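Local structure of putative carbohydrate metabolism domain-containing protein (Bacteroides vulgatus, 3S30) at residues A[276-281]-A[298-303]; A[241-246]-A[285-290]; A[203-208]-A[328-333]. The protein is of unconfirmed function but, as a putative glycoside hydrolase with a galactose-binding-domain-like fold, probably takes part in carbohydrate metabolism. All blocks are in the same frame, centred on the assembly; numbering follows the deposited sequence. Where two conformers were deposited one is given.

Contact 1 (A[276-281]-A[298-303]); sequences MVAAAV and FNYEHY
Ala-278 and Tyr-300 form the tight centre of this contact. The methyl CB of Ala-278 lies over the middle of the Tyr-300 ring, 3.4 Å from its centroid and 2° off the normal, a CH-pi contact in which it is almost equally far from all six ring carbons. The same methyl also meets the edge of the Phe-298 ring at CD2, so it packs against both aromatic groups. Two residues on along the strand, Ala-280 CB repeats the CH-pi contact over the centre of the Phe-298 ring, 3.9 Å from the centroid. Between the two, Asn-299 N donates to Ala-279 O over 3.0 Å. Tyr-303 extends the packing. Its CG, anti to the carbonyl carbon (chi1 -58°), stands 3.6 Å from Val-277 O. CD2 comes closer to that oxygen, at 3.2 Å, OH lies 3.2 Å from Ala-279 CB, and CZ meets CE of the selenomethionine Met-276. That hydroxyl hydrogen-bonds to Tyr-271 O, while that of Tyr-300 bonds to Pro-218 O. The solvent side is far looser. The side chain of Asn-299 approaches strand 276-281 with CB, near Ala-279 O; its OD1 accepts from the N of His-302, three residues on and above the carbonyl plane, an Asx motif. His-302 CD2 lies over the Tyr-303 ring, and its NE2 bonds to Glu-272 OE2. On its other side strand 276-281 pairs with strand 247-254, where Val-277 and Ala-278 both face Phe-252. This is a classic beta bulge, here in the antiparallel beta framework of a galactose-binding-domain-like fold.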
# COMPACT_ATOMS: atom_id res chain seq x y z
N MSE A 276 10.89 -0.32 14.85
CA MSE A 276 11.43 -0.49 13.50
C MSE A 276 12.80 -1.19 13.46
O MSE A 276 13.70 -0.85 14.23
CB MSE A 276 11.51 0.87 12.78
CG MSE A 276 10.20 1.30 12.09
SE MSE A 276 9.69 0.16 10.59
CE MSE A 276 11.37 0.20 9.62
N VAL A 277 12.94 -2.16 12.56
CA VAL A 277 14.19 -2.92 12.40
C VAL A 277 14.82 -2.67 11.02
O VAL A 277 16.01 -2.37 10.93
CB VAL A 277 13.96 -4.43 12.62
CG1 VAL A 277 15.26 -5.20 12.52
CG2 VAL A 277 13.30 -4.68 13.99
N ALA A 278 14.04 -2.79 9.96
CA ALA A 278 14.52 -2.44 8.62
C ALA A 278 13.42 -1.81 7.74
O ALA A 278 12.24 -2.06 7.92
CB ALA A 278 15.12 -3.67 7.92
N ALA A 279 13.86 -1.00 6.78
CA ALA A 279 12.97 -0.29 5.88
C ALA A 279 13.59 -0.23 4.49
O ALA A 279 14.80 -0.01 4.34
CB ALA A 279 12.71 1.14 6.40
N ALA A 280 12.74 -0.42 3.48
CA ALA A 280 13.13 -0.31 2.08
C ALA A 280 12.27 0.76 1.43
O ALA A 280 11.05 0.62 1.40
CB ALA A 280 12.97 -1.64 1.37
N VAL A 281 12.90 1.82 0.92
CA VAL A 281 12.18 2.99 0.40
C VAL A 281 12.65 3.34 -1.00
O VAL A 281 13.85 3.50 -1.24
CB VAL A 281 12.37 4.22 1.35
CG1 VAL A 281 11.53 5.43 0.88
CG2 VAL A 281 12.01 3.85 2.79
N PHE A 298 16.63 -3.60 1.80
CA PHE A 298 16.30 -3.33 3.21
C PHE A 298 17.52 -2.80 3.96
O PHE A 298 18.61 -3.38 3.91
CB PHE A 298 15.74 -4.58 3.90
CG PHE A 298 14.27 -4.77 3.69
CD1 PHE A 298 13.78 -5.30 2.50
CD2 PHE A 298 13.35 -4.39 4.68
CE1 PHE A 298 12.42 -5.48 2.30
CE2 PHE A 298 11.98 -4.56 4.49
CZ PHE A 298 11.52 -5.10 3.30
N ASN A 299 17.32 -1.68 4.65
CA ASN A 299 18.33 -1.02 5.46
C ASN A 299 18.15 -1.38 6.94
O ASN A 299 17.32 -0.80 7.63
CB ASN A 299 18.20 0.50 5.25
CG ASN A 299 19.39 1.28 5.78
OD1 ASN A 299 20.18 0.77 6.60
ND2 ASN A 299 19.54 2.53 5.33
N TYR A 300 18.92 -2.36 7.41
CA TYR A 300 18.93 -2.74 8.84
C TYR A 300 19.89 -1.88 9.65
O TYR A 300 19.69 -1.66 10.84
CB TYR A 300 19.34 -4.20 9.02
CG TYR A 300 18.32 -5.20 8.55
CD1 TYR A 300 18.16 -5.48 7.19
CD2 TYR A 300 17.52 -5.87 9.47
CE1 TYR A 300 17.23 -6.42 6.75
CE2 TYR A 300 16.58 -6.82 9.04
CZ TYR A 300 16.44 -7.08 7.68
OH TYR A 300 15.52 -8.01 7.26
N GLU A 301 20.96 -1.43 8.99
CA GLU A 301 22.02 -0.65 9.63
C GLU A 301 21.54 0.71 10.17
O GLU A 301 22.07 1.20 11.16
CB GLU A 301 23.18 -0.46 8.63
CG GLU A 301 24.34 0.41 9.12
CD GLU A 301 24.23 1.87 8.70
OE1 GLU A 301 23.49 2.16 7.72
OE2 GLU A 301 24.89 2.71 9.33
N HIS A 302 20.54 1.31 9.53
CA HIS A 302 20.01 2.61 9.98
C HIS A 302 19.38 2.55 11.38
O HIS A 302 19.43 3.55 12.12
CB HIS A 302 19.01 3.16 8.96
CG HIS A 302 18.30 4.40 9.42
ND1 HIS A 302 18.80 5.67 9.21
CD2 HIS A 302 17.14 4.56 10.09
CE1 HIS A 302 17.97 6.55 9.73
NE2 HIS A 302 16.95 5.90 10.27
N TYR A 303 18.79 1.41 11.73
CA TYR A 303 18.05 1.26 12.99
C TYR A 303 18.85 0.61 14.12
O TYR A 303 18.52 0.80 15.29
CB TYR A 303 16.75 0.48 12.73
CG TYR A 303 15.88 1.16 11.70
CD1 TYR A 303 15.02 2.19 12.06
CD2 TYR A 303 15.96 0.81 10.35
CE1 TYR A 303 14.24 2.82 11.11
CE2 TYR A 303 15.18 1.43 9.40
CZ TYR A 303 14.32 2.44 9.78
OH TYR A 303 13.55 3.06 8.83

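Contact 2 (A[241-246]-A[285-290]); sequences NRKDVF and THETSE
Thr-285 and Phe-246 carry most of this contact, and their side chains run antiparallel past one another. The hydroxyl OG1 of Thr-285 stands 3.1 Å above the plane of the Phe-246 ring, displaced from the centre toward the rim near CE2. From there it also gives a weak hydrogen bond to Phe-246 O, at 3.2 Å, so one oxygen touches both the ring and the backbone of the same residue. Phe-246 allows this because its CG lies between the backbone N and the carbonyl carbon (chi1 70°), which starts the ring off near its own carbonyl group. Thr-285 O closes on CE2 as well, at 3.1 Å, and His-286 O lies more distantly at the ring edge. The other branch of Thr-285, CG2, packs on Val-245 CB at 3.9 Å. Phe-246 further meets the rings of Tyr-225 and Tyr-227 on strand 218-228; an alanine in its place would probably open a gap beside these tyrosines and leave OG1 of Thr-285 without the ring beneath it. At the exposed side, Glu-287 crosses Lys-243 at about a right angle, with OE1 3.9 Å from CD. NZ of Lys-243 stays 4.6 Å from that oxygen, too far for a salt bridge, whereas OE2 is hydrogen-bonded to Ala-229 N. The contact thus joins two connecting loops of an antiparallel beta fold, one leading into strand 247-254 and the other into strand 291-297.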
# COMPACT_ATOMS: atom_id res chain seq x y z
N ASN A 241 -0.68 22.50 -11.35
CA ASN A 241 0.10 21.62 -12.24
C ASN A 241 1.35 21.03 -11.57
O ASN A 241 2.29 20.62 -12.24
CB ASN A 241 0.50 22.32 -13.55
CG ASN A 241 1.59 23.36 -13.36
OD1 ASN A 241 1.69 23.97 -12.31
ND2 ASN A 241 2.40 23.59 -14.40
N ARG A 242 1.36 21.01 -10.24
CA ARG A 242 2.37 20.27 -9.51
C ARG A 242 2.36 18.81 -9.98
O ARG A 242 1.32 18.22 -10.29
CB ARG A 242 2.12 20.36 -8.01
CG ARG A 242 3.14 19.61 -7.17
CD ARG A 242 2.89 19.80 -5.70
NE ARG A 242 3.60 18.81 -4.89
CZ ARG A 242 3.48 18.67 -3.57
NH1 ARG A 242 2.65 19.45 -2.87
NH2 ARG A 242 4.19 17.75 -2.94
N LYS A 243 3.55 18.24 -10.07
CA LYS A 243 3.72 16.90 -10.60
C LYS A 243 3.65 15.93 -9.42
O LYS A 243 4.52 15.95 -8.54
CB LYS A 243 5.05 16.80 -11.35
CG LYS A 243 5.12 15.68 -12.36
CD LYS A 243 4.28 15.97 -13.61
CE LYS A 243 4.88 17.09 -14.47
NZ LYS A 243 4.13 17.30 -15.74
N ASP A 244 2.60 15.12 -9.39
CA ASP A 244 2.41 14.12 -8.35
C ASP A 244 3.52 13.07 -8.40
O ASP A 244 4.04 12.76 -9.48
CB ASP A 244 1.05 13.43 -8.53
CG ASP A 244 0.53 12.77 -7.24
OD1 ASP A 244 1.21 12.83 -6.18
OD2 ASP A 244 -0.58 12.19 -7.31
N VAL A 245 3.89 12.55 -7.23
CA VAL A 245 4.83 11.44 -7.16
C VAL A 245 4.20 10.31 -6.36
O VAL A 245 3.32 10.54 -5.53
CB VAL A 245 6.25 11.84 -6.61
CG1 VAL A 245 6.81 13.06 -7.39
CG2 VAL A 245 6.22 12.12 -5.08
N PHE A 246 4.63 9.09 -6.66
CA PHE A 246 4.10 7.90 -6.02
C PHE A 246 5.06 7.43 -4.94
O PHE A 246 6.17 7.94 -4.83
CB PHE A 246 3.88 6.80 -7.06
CG PHE A 246 5.16 6.19 -7.63
CD1 PHE A 246 5.75 5.09 -7.02
CD2 PHE A 246 5.74 6.69 -8.79
CE1 PHE A 246 6.90 4.50 -7.56
CE2 PHE A 246 6.89 6.11 -9.33
CZ PHE A 246 7.47 5.01 -8.70
N THR A 285 11.54 7.78 -8.79
CA THR A 285 10.07 7.75 -8.83
C THR A 285 9.48 8.34 -10.14
O THR A 285 8.31 8.74 -10.18
CB THR A 285 9.53 8.50 -7.60
OG1 THR A 285 8.26 7.99 -7.21
CG2 THR A 285 9.44 9.99 -7.83
N HIS A 286 10.30 8.38 -11.20
CA HIS A 286 9.95 9.04 -12.47
C HIS A 286 8.75 8.42 -13.21
O HIS A 286 8.45 7.23 -13.06
CB HIS A 286 11.17 9.11 -13.44
CG HIS A 286 11.61 7.78 -13.98
ND1 HIS A 286 12.49 6.96 -13.31
CD2 HIS A 286 11.31 7.14 -15.14
CE1 HIS A 286 12.70 5.86 -14.02
NE2 HIS A 286 12.00 5.95 -15.13
N GLU A 287 8.10 9.24 -14.03
CA GLU A 287 7.00 8.79 -14.89
C GLU A 287 7.51 7.93 -16.02
O GLU A 287 8.58 8.18 -16.59
CB GLU A 287 6.26 9.98 -15.50
CG GLU A 287 5.59 10.89 -14.50
CD GLU A 287 4.72 11.93 -15.17
OE1 GLU A 287 5.27 12.89 -15.75
OE2 GLU A 287 3.49 11.78 -15.11
N THR A 288 6.71 6.93 -16.39
CA THR A 288 7.04 6.09 -17.54
C THR A 288 5.88 5.19 -17.95
O THR A 288 5.10 4.73 -17.11
CB THR A 288 8.30 5.21 -17.26
OG1 THR A 288 8.51 4.30 -18.34
CG2 THR A 288 8.15 4.41 -15.98
N SER A 289 5.78 4.96 -19.25
CA SER A 289 4.78 4.05 -19.80
C SER A 289 5.41 2.69 -20.15
O SER A 289 4.73 1.81 -20.68
CB SER A 289 4.12 4.68 -21.02
OG SER A 289 3.52 5.91 -20.67
N GLU A 290 6.69 2.51 -19.82
CA GLU A 290 7.40 1.24 -19.98
C GLU A 290 7.56 0.54 -18.62
O GLU A 290 7.95 1.18 -17.65
CB GLU A 290 8.82 1.47 -20.54
CG GLU A 290 8.90 2.22 -21.86
CD GLU A 290 10.34 2.31 -22.41
OE1 GLU A 290 11.09 1.31 -22.35
OE2 GLU A 290 10.71 3.38 -22.93

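Contact 3 (A[203-208]-A[328-333]); sequences DALSAT and DGDVFQ
The Phe-332 ring meets Ala-204 at its tip: CZ lies 3.9 Å from the methyl CB, which approaches obliquely. Over one face of the ring, toward the rim, stands Asp-330 O, 4.2 Å above the plane, and this carbonyl oxygen is itself 3.8 Å from Ala-204 CB. Here the short helix 204-207, with Asp-203 at its N-cap position, rests on a turn of 3-10 type that ends in a Schellman motif. Asp-328 O accepts from both Val-331 N and Gln-333 N, which reach it from opposite faces of its plane, Phe-332 N bonds to Gly-329 O, and Phe-332 has the left-handed backbone (phi 61°) characteristic of the motif's C' position. The second flat group is the carboxylate of Asp-330. Its OD1 forms a salt bridge with Lys-268, which also binds Asp-328 OD1; shared between two acids, this lysine probably offsets much of their charge. Across the contact the meeting is purely van der Waals, and Val-331 adds a distant touch to Leu-205 CD1. CG of Asp-330, held between its backbone N and carbonyl carbon (chi1 53°), lies 3.8 Å from CD2 of Leu-205. That methyl also packs on Asp-330 CB, and it comes nearest to the carboxylate at OD2, 3.6 Å from CD2.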
# COMPACT_ATOMS: atom_id res chain seq x y z
N ASP A 203 -9.32 10.05 10.84
CA ASP A 203 -7.86 9.90 10.96
C ASP A 203 -7.29 8.95 9.90
O ASP A 203 -6.87 7.84 10.21
CB ASP A 203 -7.53 9.40 12.37
CG ASP A 203 -6.07 9.63 12.77
OD1 ASP A 203 -5.26 10.07 11.93
OD2 ASP A 203 -5.74 9.36 13.94
N ALA A 204 -7.27 9.39 8.64
CA ALA A 204 -6.78 8.58 7.51
C ALA A 204 -5.46 7.83 7.77
O ALA A 204 -5.33 6.65 7.45
CB ALA A 204 -6.64 9.44 6.26
N LEU A 205 -4.49 8.53 8.35
CA LEU A 205 -3.21 7.93 8.70
C LEU A 205 -3.35 6.73 9.66
O LEU A 205 -2.65 5.73 9.49
CB LEU A 205 -2.28 8.97 9.33
CG LEU A 205 -1.84 10.14 8.45
CD1 LEU A 205 -1.04 11.17 9.27
CD2 LEU A 205 -1.03 9.64 7.29
N SER A 206 -4.23 6.84 10.65
CA SER A 206 -4.49 5.73 11.59
C SER A 206 -5.25 4.55 10.95
O SER A 206 -5.11 3.41 11.38
CB SER A 206 -5.29 6.22 12.82
OG SER A 206 -4.47 6.98 13.71
N ALA A 207 -6.04 4.85 9.91
CA ALA A 207 -6.92 3.86 9.29
C ALA A 207 -6.14 2.75 8.58
O ALA A 207 -6.57 1.59 8.57
CB ALA A 207 -7.88 4.55 8.32
N THR A 208 -5.02 3.12 7.96
CA THR A 208 -4.19 2.18 7.22
C THR A 208 -3.20 1.54 8.18
O THR A 208 -2.24 2.18 8.59
CB THR A 208 -3.37 2.87 6.09
OG1 THR A 208 -2.61 3.96 6.65
CG2 THR A 208 -4.26 3.37 5.00
N ASP A 328 1.78 11.73 -1.13
CA ASP A 328 1.20 12.54 -0.08
C ASP A 328 -0.33 12.48 -0.02
O ASP A 328 -0.96 13.28 0.67
CB ASP A 328 1.68 13.98 -0.20
CG ASP A 328 3.11 14.16 0.27
OD1 ASP A 328 3.52 13.48 1.24
OD2 ASP A 328 3.84 15.00 -0.31
N GLY A 329 -0.92 11.50 -0.70
CA GLY A 329 -2.36 11.30 -0.73
C GLY A 329 -2.94 10.90 0.61
O GLY A 329 -4.15 10.99 0.82
N ASP A 330 -2.08 10.48 1.53
CA ASP A 330 -2.49 10.13 2.90
C ASP A 330 -2.95 11.36 3.66
O ASP A 330 -3.80 11.26 4.54
CB ASP A 330 -1.36 9.40 3.65
CG ASP A 330 -0.02 10.16 3.63
OD1 ASP A 330 0.11 11.22 2.96
OD2 ASP A 330 0.91 9.68 4.31
N VAL A 331 -2.40 12.52 3.30
CA VAL A 331 -2.86 13.82 3.80
C VAL A 331 -3.51 14.66 2.67
O VAL A 331 -3.51 15.89 2.70
CB VAL A 331 -1.68 14.61 4.48
CG1 VAL A 331 -1.18 13.88 5.72
CG2 VAL A 331 -0.53 14.87 3.49
N PHE A 332 -4.08 13.96 1.68
CA PHE A 332 -4.91 14.58 0.63
C PHE A 332 -4.18 15.62 -0.23
O PHE A 332 -4.75 16.64 -0.64
CB PHE A 332 -6.19 15.14 1.27
CG PHE A 332 -6.84 14.17 2.21
CD1 PHE A 332 -7.44 13.01 1.72
CD2 PHE A 332 -6.78 14.37 3.59
CE1 PHE A 332 -8.00 12.07 2.58
CE2 PHE A 332 -7.34 13.43 4.45
CZ PHE A 332 -7.96 12.29 3.94
N GLN A 333 -2.91 15.34 -0.51
CA GLN A 333 -2.13 16.06 -1.49
C GLN A 333 -1.80 15.10 -2.64
O GLN A 333 -0.92 14.25 -2.52
CB GLN A 333 -0.84 16.60 -0.86
CG GLN A 333 -1.09 17.54 0.33
CD GLN A 333 0.19 18.13 0.88
OE1 GLN A 333 1.28 17.92 0.33
NE2 GLN A 333 0.08 18.86 1.98

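In the fold
Of the segments in these contacts, 203-208 comes first along the chain, and its partner turn at 328-333 follows more than a hundred residues later; contact 3 therefore closes the outermost loop, and the other two are nested within it. It ties helix 204-207 to the loop between strands 317-324 and 339-349. Residues 241-246 open contact 2, strand 276-281 opens contact 1, then 285-290 closes contact 2 and 298-303 closes contact 1, so these two cross. Contact 1 ties strand 276-281 to the loop after strand 291-297, and contact 2 ties loop to loop. Contacts 2 and 3 touch through Arg-242, which packs near Asp-328 and Gln-333, whereas contacts 1 and 3 stay about 11 Å apart at their nearest atoms.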